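PDB 1H12: endo-1,4-beta-xylanase from Pseudoalteromonas haloplanktis, which cleaves internal beta-1,4-linkages of xylan as a cold-adapted family 8 glycoside hydrolase and probably also acts on related beta-glucans. Local coordinates for residues S246-L251 with G260-G265; G275-F280 with Q335-A340; L310-Y315 with Q327-G332. All coordinates share one frame; numbering follows the deposited sequence.

Contact 1 of 3, residues S246-L251 with G260-G265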
loop_
_atom_site.group_PDB
_atom_site.type_symbol
_atom_site.label_atom_id
_atom_site.label_comp_id
_atom_site.label_asym_id
_atom_site.label_seq_id
_atom_site.Cartn_x
_atom_site.Cartn_y
_atom_site.Cartn_z
ATOM N N SER A 246 13.579 22.409 7.597
ATOM C CA SER A 246 14.609 21.779 8.367
ATOM C C SER A 246 14.055 21.100 9.575
ATOM O O SER A 246 13.199 21.706 10.222
ATOM C CB SER A 246 15.638 22.861 8.806
ATOM O OG SER A 246 16.685 22.260 9.483
ATOM N N PRO A 247 14.524 19.917 9.988
ATOM C CA PRO A 247 15.623 19.161 9.367
ATOM C C PRO A 247 15.236 18.032 8.456
ATOM O O PRO A 247 16.139 17.406 7.879
ATOM C CB PRO A 247 16.317 18.588 10.614
ATOM C CG PRO A 247 15.149 18.230 11.521
ATOM C CD PRO A 247 14.192 19.333 11.328
ATOM N N HIS A 248 13.946 17.737 8.315
ATOM C CA HIS A 248 13.530 16.570 7.526
ATOM C C HIS A 248 13.304 16.871 6.050
ATOM O O HIS A 248 13.218 15.952 5.227
ATOM C CB HIS A 248 12.284 15.919 8.135
ATOM C CG HIS A 248 12.511 15.422 9.519
ATOM N ND1 HIS A 248 13.251 14.299 9.771
ATOM C CD2 HIS A 248 12.109 15.911 10.726
ATOM C CE1 HIS A 248 13.328 14.145 11.093
ATOM N NE2 HIS A 248 12.634 15.105 11.694
ATOM N N TRP A 249 13.216 18.143 5.682
ATOM C CA TRP A 249 13.159 18.575 4.310
ATOM C C TRP A 249 12.095 17.918 3.465
ATOM O O TRP A 249 12.315 17.552 2.321
ATOM C CB TRP A 249 14.573 18.561 3.673
ATOM C CG TRP A 249 15.467 19.530 4.350
ATOM C CD1 TRP A 249 16.508 19.266 5.217
ATOM C CD2 TRP A 249 15.365 20.963 4.312
ATOM N NE1 TRP A 249 17.092 20.447 5.654
ATOM C CE2 TRP A 249 16.373 21.489 5.151
ATOM C CE3 TRP A 249 14.491 21.840 3.667
ATOM C CZ2 TRP A 249 16.567 22.858 5.318
ATOM C CZ3 TRP A 249 14.700 23.230 3.840
ATOM C CH2 TRP A 249 15.738 23.686 4.678
ATOM N N ASN A 250 10.893 17.845 4.054
ATOM C CA ASN A 250 9.646 17.659 3.307
ATOM C C ASN A 250 9.360 16.252 2.859
ATOM O O ASN A 250 8.389 16.030 2.174
ATOM C CB ASN A 250 9.554 18.632 2.130
ATOM C CG ASN A 250 9.873 20.063 2.602
ATOM O OD1 ASN A 250 9.252 20.531 3.502
ATOM N ND2 ASN A 250 10.831 20.674 2.031
ATOM N N LEU A 251 10.143 15.268 3.278
ATOM C CA LEU A 251 9.844 13.854 3.023
ATOM C C LEU A 251 9.355 13.203 4.296
ATOM O O LEU A 251 9.944 13.363 5.374
ATOM C CB LEU A 251 11.062 13.092 2.467
ATOM C CG LEU A 251 11.517 13.486 1.089
ATOM C CD1 LEU A 251 12.734 12.666 0.692
ATOM C CD2 LEU A 251 10.387 13.319 0.057
ATOM N N GLY A 260 2.727 12.553 15.241
ATOM C CA GLY A 260 3.333 12.802 13.951
ATOM C C GLY A 260 4.821 13.024 13.974
ATOM O O GLY A 260 5.432 13.198 12.905
ATOM N N SER A 261 5.445 13.046 15.140
ATOM C CA SER A 261 6.861 13.300 15.215
ATOM C C SER A 261 7.652 12.125 14.650
ATOM O O SER A 261 7.485 10.994 15.119
ATOM C CB SER A 261 7.321 13.469 16.688
ATOM O OG SER A 261 6.710 14.579 17.281
ATOM N N PRO A 262 8.545 12.336 13.690
ATOM C CA PRO A 262 9.424 11.238 13.271
ATOM C C PRO A 262 10.129 10.603 14.442
ATOM O O PRO A 262 10.631 11.302 15.334
ATOM C CB PRO A 262 10.388 11.906 12.300
ATOM C CG PRO A 262 9.584 13.061 11.735
ATOM C CD PRO A 262 8.783 13.568 12.903
ATOM N N VAL A 263 10.282 9.292 14.393
ATOM C CA VAL A 263 11.108 8.583 15.325
ATOM C C VAL A 263 12.557 8.753 14.891
ATOM O O VAL A 263 12.885 8.552 13.744
ATOM C CB VAL A 263 10.733 7.111 15.349
ATOM C CG1 VAL A 263 11.772 6.268 16.076
ATOM C CG2 VAL A 263 9.366 6.920 15.950
ATOM N N ILE A 264 13.430 9.147 15.848
ATOM C CA ILE A 264 14.818 9.420 15.531
ATOM C C ILE A 264 15.672 8.205 15.901
ATOM O O ILE A 264 15.736 7.828 17.082
ATOM C CB ILE A 264 15.288 10.729 16.236
ATOM C CG1 ILE A 264 14.393 11.897 15.896
ATOM C CG2 ILE A 264 16.725 11.011 15.887
ATOM C CD1 ILE A 264 14.181 12.202 14.447
ATOM N N GLY A 265 16.391 7.675 14.932
ATOM C CA GLY A 265 17.288 6.573 15.178
ATOM C C GLY A 265 16.581 5.268 15.434
ATOM O O GLY A 265 15.446 5.029 14.972
#
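Across this contact His248 NE2 lies against carbon, not a polar partner: Pro262 CG is 3.7 Å away and Pro262 CB 4.0 Å. Pro262 CG stands over one face of the imidazole, 3.9 Å from the ring centroid and 20° off its normal. This is a CH-pi contact. Pro247 CG lies over the opposite face, 3.8 Å above the plane. The imidazole lies between two prolines, with Tyr331 also meeting it near the rim on the Pro247 side. Ile264 comes in at the ring edge, with its CD1 near the plane and 4.0 Å from His248 CE1. His248 CG lies anti to the carbonyl carbon (chi1 -61°), which carries the ring out from the type I' turn 248-251 to Pro262. Pro262 packs in addition on His239 and Val243 of helix 219-243. With an alanine here in place of His248, Pro262 would probably lose the flat ring it packs on, and a gap would open between the two prolines. Between these two parts of one long loop, the join rests on CH-pi and van der Waals contact, so its strength depends on close fit rather than on directed polar bonds.

Contact 2 of 3, residues G275-F280 with Q335-A340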
loop_
_atom_site.group_PDB
_atom_site.type_symbol
_atom_site.label_atom_id
_atom_site.label_comp_id
_atom_site.label_asym_id
_atom_site.label_seq_id
_atom_site.Cartn_x
_atom_site.Cartn_y
_atom_site.Cartn_z
ATOM N N GLY A 275 14.390 5.331 12.247
ATOM C CA GLY A 275 13.009 5.762 12.093
ATOM C C GLY A 275 12.754 6.966 11.224
ATOM O O GLY A 275 11.673 7.099 10.652
ATOM N N GLN A 276 13.775 7.809 11.100
ATOM C CA GLN A 276 13.619 9.075 10.389
ATOM C C GLN A 276 14.002 8.951 8.943
ATOM O O GLN A 276 13.942 9.946 8.193
ATOM C CB GLN A 276 14.402 10.226 11.047
ATOM C CG GLN A 276 15.899 10.290 10.738
ATOM C CD GLN A 276 16.747 9.312 11.441
ATOM O OE1 GLN A 276 16.268 8.531 12.286
ATOM N NE2 GLN A 276 18.038 9.353 11.192
ATOM N N TRP A 277 14.374 7.769 8.487
ATOM C CA TRP A 277 14.641 7.630 7.063
ATOM C C TRP A 277 13.360 7.674 6.256
ATOM O O TRP A 277 12.357 7.068 6.615
ATOM C CB TRP A 277 15.289 6.260 6.773
ATOM C CG TRP A 277 16.742 6.186 7.074
ATOM C CD1 TRP A 277 17.495 7.072 7.774
ATOM C CD2 TRP A 277 17.644 5.178 6.624
ATOM N NE1 TRP A 277 18.809 6.664 7.784
ATOM C CE2 TRP A 277 18.915 5.527 7.062
ATOM C CE3 TRP A 277 17.484 4.032 5.906
ATOM C CZ2 TRP A 277 20.052 4.775 6.778
ATOM C CZ3 TRP A 277 18.637 3.276 5.596
ATOM C CH2 TRP A 277 19.875 3.694 6.051
ATOM N N TYR A 278 13.437 8.393 5.125
ATOM C CA TYR A 278 12.548 8.179 4.011
ATOM C C TYR A 278 13.114 6.988 3.293
ATOM O O TYR A 278 14.182 7.068 2.661
ATOM C CB TYR A 278 12.486 9.423 3.117
ATOM C CG TYR A 278 11.825 9.226 1.781
ATOM C CD1 TYR A 278 10.468 9.353 1.617
ATOM C CD2 TYR A 278 12.565 8.885 0.675
ATOM C CE1 TYR A 278 9.879 9.184 0.359
ATOM C CE2 TYR A 278 12.005 8.722 -0.551
ATOM C CZ TYR A 278 10.658 8.879 -0.737
ATOM O OH TYR A 278 10.120 8.719 -2.002
ATOM N N GLU A 279 12.462 5.851 3.421
ATOM C CA GLU A 279 12.918 4.588 2.868
ATOM C C GLU A 279 11.740 3.890 2.194
ATOM O O GLU A 279 10.767 4.517 1.783
ATOM C CB GLU A 279 13.676 3.769 3.931
ATOM C CG GLU A 279 12.951 3.584 5.234
ATOM C CD GLU A 279 11.503 3.142 5.083
ATOM O OE1 GLU A 279 11.194 1.922 5.088
ATOM O OE2 GLU A 279 10.668 4.075 4.887
ATOM N N PHE A 280 11.819 2.574 2.031
ATOM C CA PHE A 280 10.860 1.842 1.243
ATOM C C PHE A 280 9.418 2.000 1.710
ATOM O O PHE A 280 8.550 2.204 0.879
ATOM C CB PHE A 280 11.305 0.375 1.194
ATOM C CG PHE A 280 12.830 0.290 0.863
ATOM C CD1 PHE A 280 13.244 0.523 -0.439
ATOM C CD2 PHE A 280 13.836 0.212 1.884
ATOM C CE1 PHE A 280 14.611 0.537 -0.779
ATOM C CE2 PHE A 280 15.177 0.235 1.513
ATOM C CZ PHE A 280 15.537 0.397 0.202
ATOM N N GLN A 335 21.310 8.728 1.074
ATOM C CA GLN A 335 21.987 7.653 1.777
ATOM C C GLN A 335 22.697 6.653 0.870
ATOM O O GLN A 335 23.169 5.638 1.358
ATOM C CB GLN A 335 21.049 6.968 2.751
ATOM C CG GLN A 335 20.493 7.882 3.805
ATOM C CD GLN A 335 21.560 8.521 4.655
ATOM O OE1 GLN A 335 22.283 7.834 5.390
ATOM N NE2 GLN A 335 21.659 9.843 4.591
ATOM N N ASN A 336 22.806 6.938 -0.416
ATOM C CA ASN A 336 23.554 6.096 -1.358
ATOM C C ASN A 336 22.989 4.673 -1.454
ATOM O O ASN A 336 23.723 3.699 -1.576
ATOM C CB ASN A 336 25.044 6.114 -1.050
ATOM C CG ASN A 336 25.865 5.689 -2.217
ATOM O OD1 ASN A 336 25.479 5.855 -3.411
ATOM N ND2 ASN A 336 27.044 5.060 -1.907
ATOM N N ARG A 337 21.673 4.563 -1.467
ATOM C CA ARG A 337 20.949 3.289 -1.627
ATOM C C ARG A 337 20.292 3.138 -2.979
ATOM O O ARG A 337 19.295 2.412 -3.113
ATOM C CB ARG A 337 19.950 3.096 -0.486
ATOM C CG ARG A 337 20.569 3.127 0.884
ATOM C CD ARG A 337 21.523 2.028 1.070
ATOM N NE ARG A 337 22.021 1.996 2.441
ATOM C CZ ARG A 337 21.510 1.281 3.409
ATOM N NH1 ARG A 337 20.317 0.597 3.211
ATOM N NH2 ARG A 337 22.194 1.337 4.587
ATOM N N GLY A 338 20.822 3.839 -3.985
ATOM C CA GLY A 338 20.429 3.644 -5.350
ATOM C C GLY A 338 19.467 4.678 -5.882
ATOM O O GLY A 338 18.654 5.239 -5.127
ATOM N N CYS A 339 19.535 4.899 -7.171
ATOM C CA CYS A 339 18.563 5.676 -7.860
ATOM C C CYS A 339 17.169 5.093 -7.688
ATOM O O CYS A 339 16.989 3.889 -7.610
ATOM C CB CYS A 339 18.860 5.811 -9.357
ATOM S SG CYS A 339 20.293 6.843 -9.750
ATOM N N ALA A 340 16.161 5.960 -7.704
ATOM C CA ALA A 340 14.776 5.516 -7.628
ATOM C C ALA A 340 14.502 4.426 -8.623
ATOM O O ALA A 340 14.748 4.553 -9.802
ATOM C CB ALA A 340 13.854 6.654 -7.920
#
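Trp277 meets Arg337 with the far edge of its six-membered ring and Gln335 with one face. The single shortest approach is on the exposed side. There the CH2 corner of the indole points at one face of the guanidinium, and Trp277 CH2 is 3.6 Å from Arg337 NH2. The two planes stand at 84°, and NH2 lies near the indole plane. The arginine is thus at the ring edge and not stacked on the ring. A bend at chi2 (-63°) turns the Arg337 chain back toward the tryptophan. Gln335 takes one face of the indole, where its CG sits 4.2 Å above the plane, toward the rim. Its OE1 is 4.0 Å from Trp277 CZ2, while its NE2 is hydrogen-bonded to Gly333 O. The firmer packing is on the body of the indole, where Val328 and Ser330 lie. The arginine side is looser: Arg337 is exposed, and its contact with the ring is an edge touch, van der Waals in nature. Only the base of its side chain, at CB, comes to about 7 Å from the nearest atom of bound beta-D-xylopyranose; the guanidinium is farther off. The arrangement belongs to a small three-stranded antiparallel sheet, where the loop leaving strand 333-334 reaches across to the edge strand 277-278 and then runs on to Gly341 and Glu342 of the xylose pocket.

Contact 3 of 3, residues L310-Y315 with Q327-G332. With XYP (beta-D-xylopyranose), chain B.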
loop_
_atom_site.group_PDB
_atom_site.type_symbol
_atom_site.label_atom_id
_atom_site.label_comp_id
_atom_site.label_asym_id
_atom_site.label_seq_id
_atom_site.Cartn_x
_atom_site.Cartn_y
_atom_site.Cartn_z
ATOM N N LEU A 310 7.432 16.167 -3.619
ATOM C CA LEU A 310 7.885 16.086 -5.010
ATOM C C LEU A 310 8.897 17.183 -5.315
ATOM O O LEU A 310 9.872 16.971 -6.035
ATOM C CB LEU A 310 6.710 16.128 -5.985
ATOM C CG LEU A 310 5.746 14.948 -5.891
ATOM C CD1 LEU A 310 4.640 15.157 -6.928
ATOM C CD2 LEU A 310 6.397 13.646 -6.150
ATOM N N GLY A 311 8.671 18.366 -4.757
ATOM C CA GLY A 311 9.634 19.446 -4.918
ATOM C C GLY A 311 10.982 19.076 -4.356
ATOM O O GLY A 311 12.031 19.373 -4.986
ATOM N N PHE A 312 11.021 18.470 -3.184
ATOM C CA PHE A 312 12.299 18.033 -2.633
ATOM C C PHE A 312 12.959 17.007 -3.539
ATOM O O PHE A 312 14.156 17.075 -3.811
ATOM C CB PHE A 312 12.166 17.442 -1.220
ATOM C CG PHE A 312 13.476 16.877 -0.766
ATOM C CD1 PHE A 312 14.459 17.715 -0.269
ATOM C CD2 PHE A 312 13.774 15.539 -0.962
ATOM C CE1 PHE A 312 15.752 17.174 0.034
ATOM C CE2 PHE A 312 15.010 15.034 -0.661
ATOM C CZ PHE A 312 16.004 15.850 -0.170
ATOM N N LEU A 313 12.193 16.018 -4.021
ATOM C CA LEU A 313 12.803 14.998 -4.852
ATOM C C LEU A 313 13.387 15.597 -6.141
ATOM O O LEU A 313 14.462 15.197 -6.592
ATOM C CB LEU A 313 11.824 13.877 -5.125
ATOM C CG LEU A 313 11.441 13.061 -3.866
ATOM C CD1 LEU A 313 10.339 12.052 -4.278
ATOM C CD2 LEU A 313 12.612 12.282 -3.312
ATOM N N SER A 314 12.656 16.533 -6.723
ATOM C CA SER A 314 13.230 17.196 -7.923
ATOM C C SER A 314 14.506 17.934 -7.596
ATOM O O SER A 314 15.480 17.871 -8.390
ATOM C CB SER A 314 12.118 18.165 -8.379
ATOM O OG SER A 314 12.326 18.656 -9.666
ATOM N N TYR A 315 14.495 18.662 -6.499
ATOM C CA TYR A 315 15.723 19.337 -6.065
ATOM C C TYR A 315 16.856 18.340 -5.783
ATOM O O TYR A 315 18.007 18.586 -6.183
ATOM C CB TYR A 315 15.337 20.116 -4.792
ATOM C CG TYR A 315 16.427 20.956 -4.212
ATOM C CD1 TYR A 315 16.801 22.147 -4.816
ATOM C CD2 TYR A 315 17.092 20.573 -3.055
ATOM C CE1 TYR A 315 17.772 22.924 -4.302
ATOM C CE2 TYR A 315 18.136 21.393 -2.534
ATOM C CZ TYR A 315 18.429 22.557 -3.182
ATOM O OH TYR A 315 19.408 23.413 -2.702
ATOM N N GLN A 327 16.539 6.330 -3.507
ATOM C CA GLN A 327 15.573 5.540 -2.770
ATOM C C GLN A 327 15.502 5.845 -1.302
ATOM O O GLN A 327 14.443 5.567 -0.686
ATOM C CB GLN A 327 15.909 4.046 -2.954
ATOM C CG GLN A 327 15.684 3.592 -4.398
ATOM C CD GLN A 327 15.723 2.088 -4.625
ATOM O OE1 GLN A 327 16.254 1.332 -3.844
ATOM N NE2 GLN A 327 15.109 1.667 -5.712
ATOM N N VAL A 328 16.555 6.356 -0.710
ATOM C CA VAL A 328 16.621 6.575 0.734
ATOM C C VAL A 328 17.256 7.931 1.060
ATOM O O VAL A 328 18.370 8.258 0.603
ATOM C CB VAL A 328 17.386 5.481 1.455
ATOM C CG1 VAL A 328 17.474 5.751 2.957
ATOM C CG2 VAL A 328 16.782 4.120 1.224
ATOM N N TYR A 329 16.539 8.738 1.801
ATOM C CA TYR A 329 17.041 10.041 2.327
ATOM C C TYR A 329 16.897 10.044 3.825
ATOM O O TYR A 329 15.974 9.456 4.378
ATOM C CB TYR A 329 16.274 11.234 1.718
ATOM C CG TYR A 329 16.642 11.460 0.269
ATOM C CD1 TYR A 329 16.000 10.791 -0.754
ATOM C CD2 TYR A 329 17.654 12.321 -0.050
ATOM C CE1 TYR A 329 16.398 10.960 -2.066
ATOM C CE2 TYR A 329 18.089 12.473 -1.373
ATOM C CZ TYR A 329 17.469 11.778 -2.368
ATOM O OH TYR A 329 17.884 11.858 -3.697
ATOM N N SER A 330 17.774 10.794 4.512
ATOM C CA SER A 330 17.655 11.021 5.942
ATOM C C SER A 330 18.036 12.465 6.208
ATOM O O SER A 330 19.105 12.912 5.784
ATOM C CB SER A 330 18.606 10.108 6.720
ATOM O OG SER A 330 18.426 10.284 8.095
ATOM N N TYR A 331 17.154 13.225 6.824
ATOM C CA TYR A 331 17.398 14.645 7.052
ATOM C C TYR A 331 17.743 15.386 5.773
ATOM O O TYR A 331 18.585 16.309 5.769
ATOM C CB TYR A 331 18.455 14.854 8.109
ATOM C CG TYR A 331 18.140 14.335 9.483
ATOM C CD1 TYR A 331 17.062 14.784 10.206
ATOM C CD2 TYR A 331 18.938 13.387 10.081
ATOM C CE1 TYR A 331 16.860 14.371 11.525
ATOM C CE2 TYR A 331 18.724 12.944 11.379
ATOM C CZ TYR A 331 17.690 13.438 12.069
ATOM O OH TYR A 331 17.464 13.086 13.393
ATOM N N GLY A 332 17.114 14.978 4.661
ATOM C CA GLY A 332 17.370 15.611 3.390
ATOM C C GLY A 332 18.647 15.176 2.665
ATOM O O GLY A 332 18.927 15.676 1.596
HETATM O O1 XYP B . 16.188 -2.696 -10.814
HETATM C C1 XYP B . 16.691 -2.019 -9.648
HETATM C C2 XYP B . 15.581 -1.532 -8.868
HETATM C C3 XYP B . 15.962 -0.840 -7.612
HETATM C C4 XYP B . 17.138 -1.567 -6.941
HETATM C C5 XYP B . 18.219 -1.942 -7.940
HETATM O O2 XYP B . 14.666 -0.707 -9.593
HETATM O O3 XYP B . 14.836 -0.668 -6.754
HETATM O O4 XYP B . 17.657 -0.870 -5.841
HETATM O O5 XYP B . 17.622 -2.682 -9.012
#
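This is an aromatic helix-to-sheet contact, in which Phe312 and Leu313 of helix 300-318 pack on Tyr329 of strand 329-330 and on the turn after it. Phe312 and Tyr329 form a T-shaped pair. The edge of Phe312 meets the face of Tyr329, with centroids 5.3 Å apart and planes at 87°. Phe312 CE2 is the leading atom, 3.8 Å from Tyr329 CD2. With CG anti to the backbone N (chi1 174°), the phenyl ring leaves the helix toward the strand. The same ring edge also touches the turn: Phe312 CZ is 3.4 Å from Gly332 O, near the phenyl plane. The CH edge, slightly positive, probably suits that carbonyl oxygen. Leu313 adds a lighter touch, its CD2 lying 4.2 Å from Tyr329 CE1. Leu251 also packs on Phe312. The Tyr329 OH is hydrogen-bonded to Glu326 N, which should help fix the ring that receives Phe312. Gln327, two residues before Tyr329, belongs to the pocket that holds beta-D-xylopyranose. The arrangement is that of a beta hairpin, 329-330 with 333-334, packed on a helix through Tyr329 and the backbone of its turn, with its incoming arm leading from the sugar site.

In the fold
The three contacts form one cluster on the same side of the chain's centre. Centres of contacts 1 and 2 are about 13 Å apart, those of 1 and 3 about 12 Å, and those of 2 and 3 about 9 Å. Contact 1 comes first, in the loop between helix 219-243 and strand 277-278. Both segments of contact 3 then fall between the two segments of contact 2. Contacts 2 and 3 share the small antiparallel sheet, where Tyr278 N bonds to Tyr329 O. Gly265 joins contact 1 to Gly275 and Gln276, and Trp249 and Leu251 touch Phe312. Loop, sheet and helix 300-318 thus touch one another, and contact 3 brings the cluster to the xylose pocket through Gln327.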